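Long-range contacts in non-toxic crystal protein (Bacillus thuringiensis, PDB 2D42), which is a non-toxic parasporal inclusion protein of unestablished activity that closely resembles beta-pore-forming toxins in its structure: residues L40-D46 with K165-C171; P47-V53 with N106-V112; I99-A105 with R117-A123. One frame throughout, in Å; residues are numbered along the deposited sequence.

Contact 1 (L40-D46 with K165-C171); sequences LDARIPD and KMTVLEC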
loop_
_atom_site.group_PDB
_atom_site.type_symbol
_atom_site.label_atom_id
_atom_site.label_comp_id
_atom_site.label_asym_id
_atom_site.label_seq_id
_atom_site.Cartn_x
_atom_site.Cartn_y
_atom_site.Cartn_z
ATOM N N LEU A 40 -5.567 -9.866 0.929
ATOM C CA LEU A 40 -4.753 -8.894 0.199
ATOM C C LEU A 40 -3.415 -8.633 0.896
ATOM O O LEU A 40 -3.375 -8.318 2.085
ATOM C CB LEU A 40 -5.515 -7.584 0.094
ATOM C CG LEU A 40 -5.949 -7.032 -1.261
ATOM C CD1 LEU A 40 -5.988 -8.102 -2.331
ATOM C CD2 LEU A 40 -7.302 -6.382 -1.063
ATOM N N ASP A 41 -2.320 -8.755 0.153
ATOM C CA ASP A 41 -1.002 -8.504 0.729
ATOM C C ASP A 41 -0.092 -7.808 -0.277
ATOM O O ASP A 41 -0.177 -8.044 -1.484
ATOM C CB ASP A 41 -0.357 -9.813 1.197
ATOM C CG ASP A 41 0.668 -9.597 2.309
ATOM O OD1 ASP A 41 0.935 -8.430 2.676
ATOM O OD2 ASP A 41 1.205 -10.598 2.821
ATOM N N ALA A 42 0.771 -6.939 0.229
ATOM C CA ALA A 42 1.699 -6.205 -0.620
ATOM C C ALA A 42 3.039 -6.113 0.080
ATOM O O ALA A 42 3.170 -5.433 1.094
ATOM C CB ALA A 42 1.163 -4.814 -0.900
ATOM N N ARG A 43 4.033 -6.809 -0.454
ATOM C CA ARG A 43 5.351 -6.776 0.146
ATOM C C ARG A 43 6.363 -6.117 -0.778
ATOM O O ARG A 43 6.137 -5.997 -1.984
ATOM C CB ARG A 43 5.804 -8.189 0.540
ATOM C CG ARG A 43 5.712 -9.243 -0.542
ATOM C CD ARG A 43 5.800 -10.643 0.080
ATOM N NE ARG A 43 5.614 -11.708 -0.904
ATOM C CZ ARG A 43 6.485 -12.009 -1.862
ATOM N NH1 ARG A 43 7.622 -11.328 -1.976
ATOM N NH2 ARG A 43 6.220 -12.989 -2.717
ATOM N N ILE A 44 7.470 -5.680 -0.187
ATOM C CA ILE A 44 8.545 -5.009 -0.904
ATOM C C ILE A 44 9.777 -5.902 -0.869
ATOM O O ILE A 44 10.460 -6.001 0.147
ATOM C CB ILE A 44 8.831 -3.649 -0.231
ATOM C CG1 ILE A 44 7.551 -2.810 -0.268
ATOM C CG2 ILE A 44 10.013 -2.935 -0.913
ATOM C CD1 ILE A 44 7.629 -1.543 0.525
ATOM N N PRO A 45 10.074 -6.576 -1.986
ATOM C CA PRO A 45 11.244 -7.460 -2.009
ATOM C C PRO A 45 12.594 -6.809 -1.682
ATOM O O PRO A 45 13.488 -7.478 -1.186
ATOM C CB PRO A 45 11.183 -8.078 -3.409
ATOM C CG PRO A 45 10.448 -7.052 -4.214
ATOM C CD PRO A 45 9.374 -6.578 -3.283
ATOM N N ASP A 46 12.747 -5.513 -1.950
ATOM C CA ASP A 46 14.002 -4.818 -1.636
ATOM C C ASP A 46 13.686 -3.672 -0.681
ATOM O O ASP A 46 13.456 -2.543 -1.103
ATOM C CB ASP A 46 14.668 -4.275 -2.907
ATOM C CG ASP A 46 16.007 -3.599 -2.625
ATOM O OD1 ASP A 46 16.443 -3.601 -1.455
ATOM O OD2 ASP A 46 16.623 -3.064 -3.571
ATOM N N LYS A 165 9.640 2.054 -4.579
ATOM C CA LYS A 165 9.880 0.617 -4.634
ATOM C C LYS A 165 8.849 -0.185 -5.408
ATOM O O LYS A 165 7.685 0.204 -5.537
ATOM C CB LYS A 165 9.943 0.043 -3.220
ATOM C CG LYS A 165 11.103 0.517 -2.381
ATOM C CD LYS A 165 12.413 -0.067 -2.883
ATOM C CE LYS A 165 13.553 0.392 -1.995
ATOM N NZ LYS A 165 14.784 -0.379 -2.299
ATOM N N MET A 166 9.299 -1.327 -5.904
ATOM C CA MET A 166 8.436 -2.242 -6.627
ATOM C C MET A 166 7.747 -3.063 -5.537
ATOM O O MET A 166 8.310 -3.294 -4.462
ATOM C CB MET A 166 9.290 -3.138 -7.536
ATOM C CG MET A 166 8.554 -4.314 -8.177
ATOM S SD MET A 166 8.694 -5.811 -7.160
ATOM C CE MET A 166 10.380 -6.337 -7.578
ATOM N N THR A 167 6.520 -3.478 -5.785
ATOM C CA THR A 167 5.820 -4.280 -4.789
ATOM C C THR A 167 5.357 -5.583 -5.416
ATOM O O THR A 167 5.132 -5.655 -6.621
ATOM C CB THR A 167 4.575 -3.564 -4.248
ATOM O OG1 THR A 167 3.680 -3.295 -5.334
ATOM C CG2 THR A 167 4.953 -2.256 -3.541
ATOM N N VAL A 168 5.238 -6.614 -4.591
ATOM C CA VAL A 168 4.750 -7.903 -5.045
ATOM C C VAL A 168 3.357 -7.944 -4.434
ATOM O O VAL A 168 3.206 -7.843 -3.221
ATOM C CB VAL A 168 5.614 -9.070 -4.515
ATOM C CG1 VAL A 168 4.942 -10.410 -4.848
ATOM C CG2 VAL A 168 7.005 -9.022 -5.173
ATOM N N LEU A 169 2.334 -8.040 -5.274
ATOM C CA LEU A 169 0.970 -8.049 -4.761
ATOM C C LEU A 169 0.451 -9.469 -4.708
ATOM O O LEU A 169 0.618 -10.232 -5.654
ATOM C CB LEU A 169 0.077 -7.173 -5.645
ATOM C CG LEU A 169 0.611 -5.745 -5.840
ATOM C CD1 LEU A 169 -0.303 -4.982 -6.797
ATOM C CD2 LEU A 169 0.704 -5.027 -4.485
ATOM N N GLU A 170 -0.176 -9.821 -3.592
ATOM C CA GLU A 170 -0.698 -11.171 -3.414
ATOM C C GLU A 170 -2.103 -11.184 -2.840
ATOM O O GLU A 170 -2.520 -10.237 -2.190
ATOM C CB GLU A 170 0.228 -11.962 -2.485
ATOM C CG GLU A 170 1.591 -12.253 -3.091
ATOM C CD GLU A 170 2.572 -12.823 -2.084
ATOM O OE1 GLU A 170 3.647 -13.289 -2.505
ATOM O OE2 GLU A 170 2.278 -12.799 -0.873
ATOM N N CYS A 171 -2.828 -12.269 -3.104
ATOM C CA CYS A 171 -4.174 -12.447 -2.580
ATOM C C CYS A 171 -4.655 -13.851 -2.914
ATOM O O CYS A 171 -4.047 -14.551 -3.727
ATOM C CB CYS A 171 -5.142 -11.402 -3.158
ATOM S SG CYS A 171 -5.518 -11.513 -4.942
HETATM O O HOH W 1 11.174 -3.948 -3.782
#
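At the apolar centre, Ala-42 CB meets Leu-169 CD2 at 3.6 Å, an antiparallel non-hydrogen-bonded pair in the large mixed sheet of this aerolysin/ETX-MTX2-type fold. The same side of the sheet carries Leu-40, whose CD1 lies 3.5 Å from Cys-171 CB, and faces strand 101-109, where Tyr-103 packs on Leu-40 and Ala-42. Axes of strands 40-43 and 165-171 approach to 4.6 Å at 162°, as expected of antiparallel neighbours. The hydrogen-bonded pairs Asp-41/Glu-170 and Arg-43/Val-168 flank that centre. Asp-41 N to Glu-170 O and Glu-170 N to Asp-41 O both measure 2.8 Å; Arg-43 N to Val-168 O is 3.1 Å and Val-168 N to Arg-43 O 2.8 Å. Their side chains form the other face. There Arg-43 reaches across diagonally, placing NH2 2.6 Å from Glu-170 OE1 in a salt bridge, while Val-168 CG1 lies over one face of the guanidinium.

Beyond Arg-43 the direct backbone pairing stops, and side chains and a water bridge the two segments. Pro-45 CG touches Met-166 CE at 3.4 Å. Lys-165 NZ donates to Asp-46 O (2.8 Å) and forms a looser salt bridge with Asp-46 OD2 (3.5 Å). The water closes this end, accepting from Asp-46 N at 2.9 Å and donating to Met-166 O at 3.0 Å.

Contact 2 (P47-V53 with N106-V112); sequences PIVTDPV and NLFFEQV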
loop_
_atom_site.group_PDB
_atom_site.type_symbol
_atom_site.label_atom_id
_atom_site.label_comp_id
_atom_site.label_asym_id
_atom_site.label_seq_id
_atom_site.Cartn_x
_atom_site.Cartn_y
_atom_site.Cartn_z
ATOM N N PRO A 47 13.661 -3.960 0.631
ATOM C CA PRO A 47 13.362 -2.972 1.671
ATOM C C PRO A 47 14.504 -2.033 2.048
ATOM O O PRO A 47 14.358 -1.216 2.951
ATOM C CB PRO A 47 12.928 -3.844 2.844
ATOM C CG PRO A 47 13.840 -5.007 2.704
ATOM C CD PRO A 47 13.779 -5.305 1.217
ATOM N N ILE A 48 15.634 -2.154 1.365
ATOM C CA ILE A 48 16.776 -1.301 1.657
ATOM C C ILE A 48 16.689 -0.049 0.788
ATOM O O ILE A 48 16.932 -0.105 -0.411
ATOM C CB ILE A 48 18.102 -2.040 1.366
ATOM C CG1 ILE A 48 18.128 -3.387 2.105
ATOM C CG2 ILE A 48 19.286 -1.171 1.766
ATOM C CD1 ILE A 48 17.737 -3.304 3.575
ATOM N N VAL A 49 16.320 1.075 1.391
ATOM C CA VAL A 49 16.205 2.331 0.651
ATOM C C VAL A 49 17.562 3.039 0.587
ATOM O O VAL A 49 18.206 3.248 1.616
ATOM C CB VAL A 49 15.192 3.285 1.324
ATOM C CG1 VAL A 49 15.107 4.589 0.536
ATOM C CG2 VAL A 49 13.827 2.617 1.416
ATOM N N THR A 50 17.989 3.416 -0.613
ATOM C CA THR A 50 19.273 4.092 -0.760
ATOM C C THR A 50 19.141 5.586 -1.026
ATOM O O THR A 50 20.144 6.293 -1.096
ATOM C CB THR A 50 20.119 3.455 -1.890
ATOM O OG1 THR A 50 19.392 3.501 -3.127
ATOM C CG2 THR A 50 20.453 2.013 -1.553
ATOM N N ASP A 51 17.904 6.063 -1.154
ATOM C CA ASP A 51 17.638 7.478 -1.422
ATOM C C ASP A 51 18.169 8.381 -0.316
ATOM O O ASP A 51 18.225 7.988 0.846
ATOM C CB ASP A 51 16.129 7.753 -1.551
ATOM C CG ASP A 51 15.471 6.966 -2.662
ATOM O OD1 ASP A 51 14.589 7.538 -3.336
ATOM O OD2 ASP A 51 15.813 5.781 -2.854
ATOM N N PRO A 52 18.559 9.615 -0.669
ATOM C CA PRO A 52 19.079 10.573 0.310
ATOM C C PRO A 52 17.920 11.093 1.154
ATOM O O PRO A 52 16.768 11.014 0.744
ATOM C CB PRO A 52 19.677 11.668 -0.570
ATOM C CG PRO A 52 18.747 11.682 -1.736
ATOM C CD PRO A 52 18.571 10.196 -2.023
ATOM N N VAL A 53 18.220 11.617 2.333
ATOM C CA VAL A 53 17.181 12.156 3.194
ATOM C C VAL A 53 17.271 13.667 3.123
ATOM O O VAL A 53 18.300 14.205 2.707
ATOM C CB VAL A 53 17.376 11.721 4.664
ATOM C CG1 VAL A 53 17.398 10.202 4.756
ATOM C CG2 VAL A 53 18.662 12.315 5.222
ATOM N N ASN A 106 8.562 -2.368 6.738
ATOM C CA ASN A 106 9.631 -1.871 7.587
ATOM C C ASN A 106 10.836 -1.615 6.695
ATOM O O ASN A 106 11.647 -2.505 6.452
ATOM C CB ASN A 106 9.981 -2.904 8.664
ATOM C CG ASN A 106 8.877 -3.061 9.690
ATOM O OD1 ASN A 106 8.476 -2.094 10.332
ATOM N ND2 ASN A 106 8.374 -4.286 9.845
ATOM N N LEU A 107 10.936 -0.400 6.184
ATOM C CA LEU A 107 12.039 -0.057 5.306
ATOM C C LEU A 107 13.277 0.370 6.088
ATOM O O LEU A 107 13.179 0.853 7.208
ATOM C CB LEU A 107 11.607 1.062 4.357
ATOM C CG LEU A 107 10.412 0.758 3.442
ATOM C CD1 LEU A 107 10.106 1.977 2.581
ATOM C CD2 LEU A 107 10.723 -0.446 2.566
ATOM N N PHE A 108 14.445 0.174 5.491
ATOM C CA PHE A 108 15.692 0.573 6.129
ATOM C C PHE A 108 16.306 1.664 5.262
ATOM O O PHE A 108 16.545 1.467 4.075
ATOM C CB PHE A 108 16.663 -0.599 6.242
ATOM C CG PHE A 108 17.946 -0.251 6.951
ATOM C CD1 PHE A 108 17.933 0.114 8.294
ATOM C CD2 PHE A 108 19.165 -0.267 6.269
ATOM C CE1 PHE A 108 19.114 0.458 8.955
ATOM C CE2 PHE A 108 20.355 0.074 6.917
ATOM C CZ PHE A 108 20.330 0.438 8.264
ATOM N N PHE A 109 16.562 2.811 5.864
ATOM C CA PHE A 109 17.116 3.922 5.119
ATOM C C PHE A 109 18.624 3.935 5.314
ATOM O O PHE A 109 19.170 4.561 6.224
ATOM C CB PHE A 109 16.404 5.198 5.578
ATOM C CG PHE A 109 14.940 5.220 5.203
ATOM C CD1 PHE A 109 14.507 5.888 4.059
ATOM C CD2 PHE A 109 14.003 4.495 5.950
ATOM C CE1 PHE A 109 13.174 5.838 3.654
ATOM C CE2 PHE A 109 12.659 4.433 5.554
ATOM C CZ PHE A 109 12.244 5.104 4.405
ATOM N N GLU A 110 19.272 3.194 4.428
ATOM C CA GLU A 110 20.712 3.002 4.431
ATOM C C GLU A 110 21.579 4.244 4.603
ATOM O O GLU A 110 22.610 4.178 5.272
ATOM C CB GLU A 110 21.104 2.268 3.157
ATOM C CG GLU A 110 22.543 1.822 3.078
ATOM C CD GLU A 110 22.747 0.863 1.925
ATOM O OE1 GLU A 110 22.735 -0.366 2.161
ATOM O OE2 GLU A 110 22.895 1.338 0.781
ATOM N N GLN A 111 21.171 5.367 4.019
ATOM C CA GLN A 111 21.964 6.587 4.130
ATOM C C GLN A 111 22.032 7.181 5.527
ATOM O O GLN A 111 22.913 7.988 5.809
ATOM C CB GLN A 111 21.470 7.651 3.143
ATOM C CG GLN A 111 21.995 7.434 1.732
ATOM C CD GLN A 111 22.042 8.713 0.921
ATOM O OE1 GLN A 111 22.574 9.730 1.374
ATOM N NE2 GLN A 111 21.494 8.669 -0.288
ATOM N N VAL A 112 21.106 6.801 6.402
ATOM C CA VAL A 112 21.139 7.315 7.760
ATOM C C VAL A 112 21.160 6.181 8.779
ATOM O O VAL A 112 21.204 6.418 9.983
ATOM C CB VAL A 112 19.947 8.260 8.043
ATOM C CG1 VAL A 112 20.100 9.541 7.211
ATOM C CG2 VAL A 112 18.623 7.559 7.714
HETATM O O HOH W 2 18.656 6.002 2.544
HETATM O O HOH W 3 21.095 11.714 2.908
#
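A short parallel pairing sets strand 48-49 beside the C-terminal part of strand 101-109, in a three-stranded mixed sheet whose other two strands form a beta hairpin. The backbone hydrogen bonds establish the parallel register: Phe-108 N donates to Pro-47 O (2.9 Å, 173°) and Phe-108 O accepts from Val-49 N (2.7 Å, 151°), so Phe-108 bonds to the residues before and after its bridge partner Ile-48. A third bond, Glu-110 N to Val-49 O at 3.0 Å, is weak, its angle having fallen to 134° as the strand ends. There residues 109-112 form a type I turn: Val-112 N bonds to Phe-109 O at 3.0 Å, with Glu-110 and Gln-111 both in helical backbone conformations.

Apolar packing is concentrated on the side of Val-49 and Phe-109. Val-49 CG2 sits 4.2 Å from the Phe-109 ring centroid, 21° off the normal, a CH-pi contact, and is also 4.0 Å from Leu-107 CD1. This side faces inward: Val-49 and Leu-107 rest on Phe-163, and Phe-109 on Ile-232 and Leu-234. On the opposite side, Ile-48 CD1 approaches Phe-108 CB to 3.9 Å. Farther along, Val-53 CG2 meets Val-112 CG1 at 3.7 Å.

Polar links span the widening gap beyond the strands. One water joins Val-49 O, Asp-51 O and Gln-111 N; another bridges Val-53 N and Gln-111 OE1. Directly, Gln-111 NE2 donates to Thr-50 O at 2.8 Å and 174°.

Contact 3 (I99-A105 with R117-A123); sequences ITGKYFA and RIAFEGA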
loop_
_atom_site.group_PDB
_atom_site.type_symbol
_atom_site.label_atom_id
_atom_site.label_comp_id
_atom_site.label_asym_id
_atom_site.label_seq_id
_atom_site.Cartn_x
_atom_site.Cartn_y
_atom_site.Cartn_z
ATOM N N ILE A 99 -11.313 -2.998 -4.509
ATOM C CA ILE A 99 -11.033 -3.217 -3.095
ATOM C C ILE A 99 -9.768 -2.468 -2.701
ATOM O O ILE A 99 -8.703 -2.685 -3.276
ATOM C CB ILE A 99 -10.790 -4.697 -2.780
ATOM C CG1 ILE A 99 -11.940 -5.554 -3.302
ATOM C CG2 ILE A 99 -10.648 -4.886 -1.276
ATOM C CD1 ILE A 99 -11.606 -7.029 -3.309
ATOM N N THR A 100 -9.889 -1.583 -1.725
ATOM C CA THR A 100 -8.741 -0.837 -1.253
ATOM C C THR A 100 -8.142 -1.536 -0.038
ATOM O O THR A 100 -8.833 -1.776 0.945
ATOM C CB THR A 100 -9.137 0.588 -0.870
ATOM O OG1 THR A 100 -9.538 1.298 -2.049
ATOM C CG2 THR A 100 -7.963 1.310 -0.223
ATOM N N GLY A 101 -6.863 -1.884 -0.121
ATOM C CA GLY A 101 -6.206 -2.538 1.000
ATOM C C GLY A 101 -5.247 -1.612 1.739
ATOM O O GLY A 101 -4.746 -0.640 1.169
ATOM N N LYS A 102 -5.001 -1.907 3.013
ATOM C CA LYS A 102 -4.079 -1.119 3.835
ATOM C C LYS A 102 -2.836 -1.991 3.995
ATOM O O LYS A 102 -2.956 -3.175 4.310
ATOM C CB LYS A 102 -4.693 -0.840 5.206
ATOM C CG LYS A 102 -4.281 0.484 5.841
ATOM C CD LYS A 102 -2.766 0.653 5.932
ATOM C CE LYS A 102 -2.408 1.913 6.711
ATOM N NZ LYS A 102 -3.124 3.119 6.199
ATOM N N TYR A 103 -1.652 -1.424 3.773
ATOM C CA TYR A 103 -0.409 -2.199 3.873
ATOM C C TYR A 103 0.689 -1.495 4.680
ATOM O O TYR A 103 0.590 -0.305 4.975
ATOM C CB TYR A 103 0.124 -2.500 2.473
ATOM C CG TYR A 103 -0.909 -3.045 1.508
ATOM C CD1 TYR A 103 -1.338 -4.370 1.582
ATOM C CD2 TYR A 103 -1.448 -2.234 0.512
ATOM C CE1 TYR A 103 -2.275 -4.874 0.680
ATOM C CE2 TYR A 103 -2.387 -2.728 -0.393
ATOM C CZ TYR A 103 -2.790 -4.046 -0.306
ATOM O OH TYR A 103 -3.676 -4.540 -1.233
ATOM N N PHE A 104 1.735 -2.245 5.025
ATOM C CA PHE A 104 2.863 -1.725 5.801
ATOM C C PHE A 104 4.176 -2.355 5.340
ATOM O O PHE A 104 4.184 -3.393 4.678
ATOM C CB PHE A 104 2.667 -2.016 7.290
ATOM C CG PHE A 104 1.575 -1.206 7.929
ATOM C CD1 PHE A 104 1.846 0.049 8.478
ATOM C CD2 PHE A 104 0.267 -1.685 7.965
ATOM C CE1 PHE A 104 0.830 0.809 9.053
ATOM C CE2 PHE A 104 -0.758 -0.930 8.539
ATOM C CZ PHE A 104 -0.472 0.322 9.084
ATOM N N ALA A 105 5.283 -1.716 5.689
ATOM C CA ALA A 105 6.601 -2.214 5.325
ATOM C C ALA A 105 7.654 -1.555 6.206
ATOM O O ALA A 105 7.623 -0.341 6.424
ATOM C CB ALA A 105 6.882 -1.926 3.863
ATOM N N ARG A 117 8.942 2.491 9.438
ATOM C CA ARG A 117 7.807 1.662 9.026
ATOM C C ARG A 117 6.845 2.551 8.250
ATOM O O ARG A 117 6.325 3.513 8.795
ATOM C CB ARG A 117 7.079 1.083 10.249
ATOM C CG ARG A 117 6.081 -0.034 9.907
ATOM C CD ARG A 117 5.279 -0.497 11.134
ATOM N NE ARG A 117 4.057 0.287 11.283
ATOM C CZ ARG A 117 3.718 0.981 12.367
ATOM N NH1 ARG A 117 4.508 1.002 13.434
ATOM N NH2 ARG A 117 2.581 1.668 12.374
ATOM N N ILE A 118 6.617 2.242 6.980
ATOM C CA ILE A 118 5.699 3.046 6.186
ATOM C C ILE A 118 4.343 2.355 6.118
ATOM O O ILE A 118 4.227 1.156 6.388
ATOM C CB ILE A 118 6.178 3.235 4.734
ATOM C CG1 ILE A 118 6.171 1.884 4.011
ATOM C CG2 ILE A 118 7.568 3.879 4.705
ATOM C CD1 ILE A 118 6.222 2.012 2.519
ATOM N N ALA A 119 3.328 3.127 5.749
ATOM C CA ALA A 119 1.972 2.623 5.606
ATOM C C ALA A 119 1.481 3.163 4.274
ATOM O O ALA A 119 1.813 4.297 3.891
ATOM C CB ALA A 119 1.084 3.135 6.743
ATOM N N PHE A 120 0.729 2.340 3.550
ATOM C CA PHE A 120 0.182 2.754 2.271
ATOM C C PHE A 120 -1.102 2.010 1.936
ATOM O O PHE A 120 -1.427 0.987 2.559
ATOM C CB PHE A 120 1.229 2.579 1.157
ATOM C CG PHE A 120 1.665 1.150 0.912
ATOM C CD1 PHE A 120 1.128 0.418 -0.146
ATOM C CD2 PHE A 120 2.661 0.567 1.685
ATOM C CE1 PHE A 120 1.583 -0.869 -0.436
ATOM C CE2 PHE A 120 3.125 -0.720 1.410
ATOM C CZ PHE A 120 2.588 -1.441 0.343
ATOM N N GLU A 121 -1.856 2.555 0.985
ATOM C CA GLU A 121 -3.100 1.933 0.552
ATOM C C GLU A 121 -3.004 1.694 -0.943
ATOM O O GLU A 121 -2.262 2.385 -1.655
ATOM C CB GLU A 121 -4.306 2.828 0.849
ATOM C CG GLU A 121 -4.585 3.039 2.317
ATOM C CD GLU A 121 -5.832 3.880 2.554
ATOM O OE1 GLU A 121 -6.225 4.639 1.646
ATOM O OE2 GLU A 121 -6.413 3.795 3.656
ATOM N N GLY A 122 -3.757 0.712 -1.420
ATOM C CA GLY A 122 -3.732 0.398 -2.832
ATOM C C GLY A 122 -4.799 -0.620 -3.183
ATOM O O GLY A 122 -5.372 -1.270 -2.304
ATOM N N ALA A 123 -5.068 -0.751 -4.475
ATOM C CA ALA A 123 -6.072 -1.686 -4.953
ATOM C C ALA A 123 -5.426 -2.578 -5.995
ATOM O O ALA A 123 -4.822 -2.088 -6.950
ATOM C CB ALA A 123 -7.250 -0.919 -5.567
#
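Tyr-103 fits its long side chain along a hollow left by two glycines. Its ring runs back past the Gly-101/Gly-122 pair, CE2 lying 3.8 Å from Gly-122 O, and a CB modelled on Gly-101 would come within 2.6 Å of Tyr-103 OH. The facing Phe-120 turns its ring (chi1 63°) beneath the base of Tyr-103: Tyr-103 CB sits 3.6 Å from the ring centroid, 18° off the normal, a CH-pi contact. The two rings incline obliquely, 38° between planes and 5.2 Å between centroids. Small Ala-105 leaves room next to Ile-118, CB to CG1 3.9 Å.

On the other side, Ala-119 forms the hollow. Phe-104 CE1 lies 3.3 Å from Ala-119 CB and Lys-102 CE 3.7 Å from it, so two long side chains converge on one methyl. Arg-117 extends beside the phenyl, its NE 3.6 Å from Phe-104 CD1. Lys-102 NZ and Glu-121 OE2 remain 4.2 Å apart, beyond a salt bridge.

Six backbone hydrogen bonds of 2.7 to 3.1 Å, in the pairs N-O and O-N of Gly-101/Gly-122, Tyr-103/Phe-120 and Ala-105/Ile-118, fix the register, with strand axes at 154°. Inward, Tyr-103 and Phe-120 pack on Ala-42, and Ile-118 and Phe-120 on Ile-228. Thr-85 and Ser-87 hydroxyls bond to Ala-119 O and Glu-121 O. Such alternation, apolar inside and mixed outside, where Lys-102, Glu-121 and Arg-117 stand with Phe-104 and Ala-119, marks an amphipathic beta hairpin, consistent with the membrane-insertion hairpin of aerolysin-family toxins.

In the fold
Along the chain the six segments run 40-46, 47-53, 99-105, 106-112, 117-123 and 165-171, so contacts 2 and 3 are nested inside the loop closed by contact 1 and interlock with each other. Contacts 2 and 3 share strand 101-109, the middle of the three-stranded sheet, and their centres lie about 19 Å apart; contact 1 belongs to the large sheet, its centre about 10 Å from that of contact 3 and 17 Å from that of contact 2. Ile-44 CD1 to Ala-105 CB (3.4 Å) is one of several packing contacts between the two layers. The possible insertion hairpin thus lies packed against the long-stranded body, its turn end paired with strand 48-49.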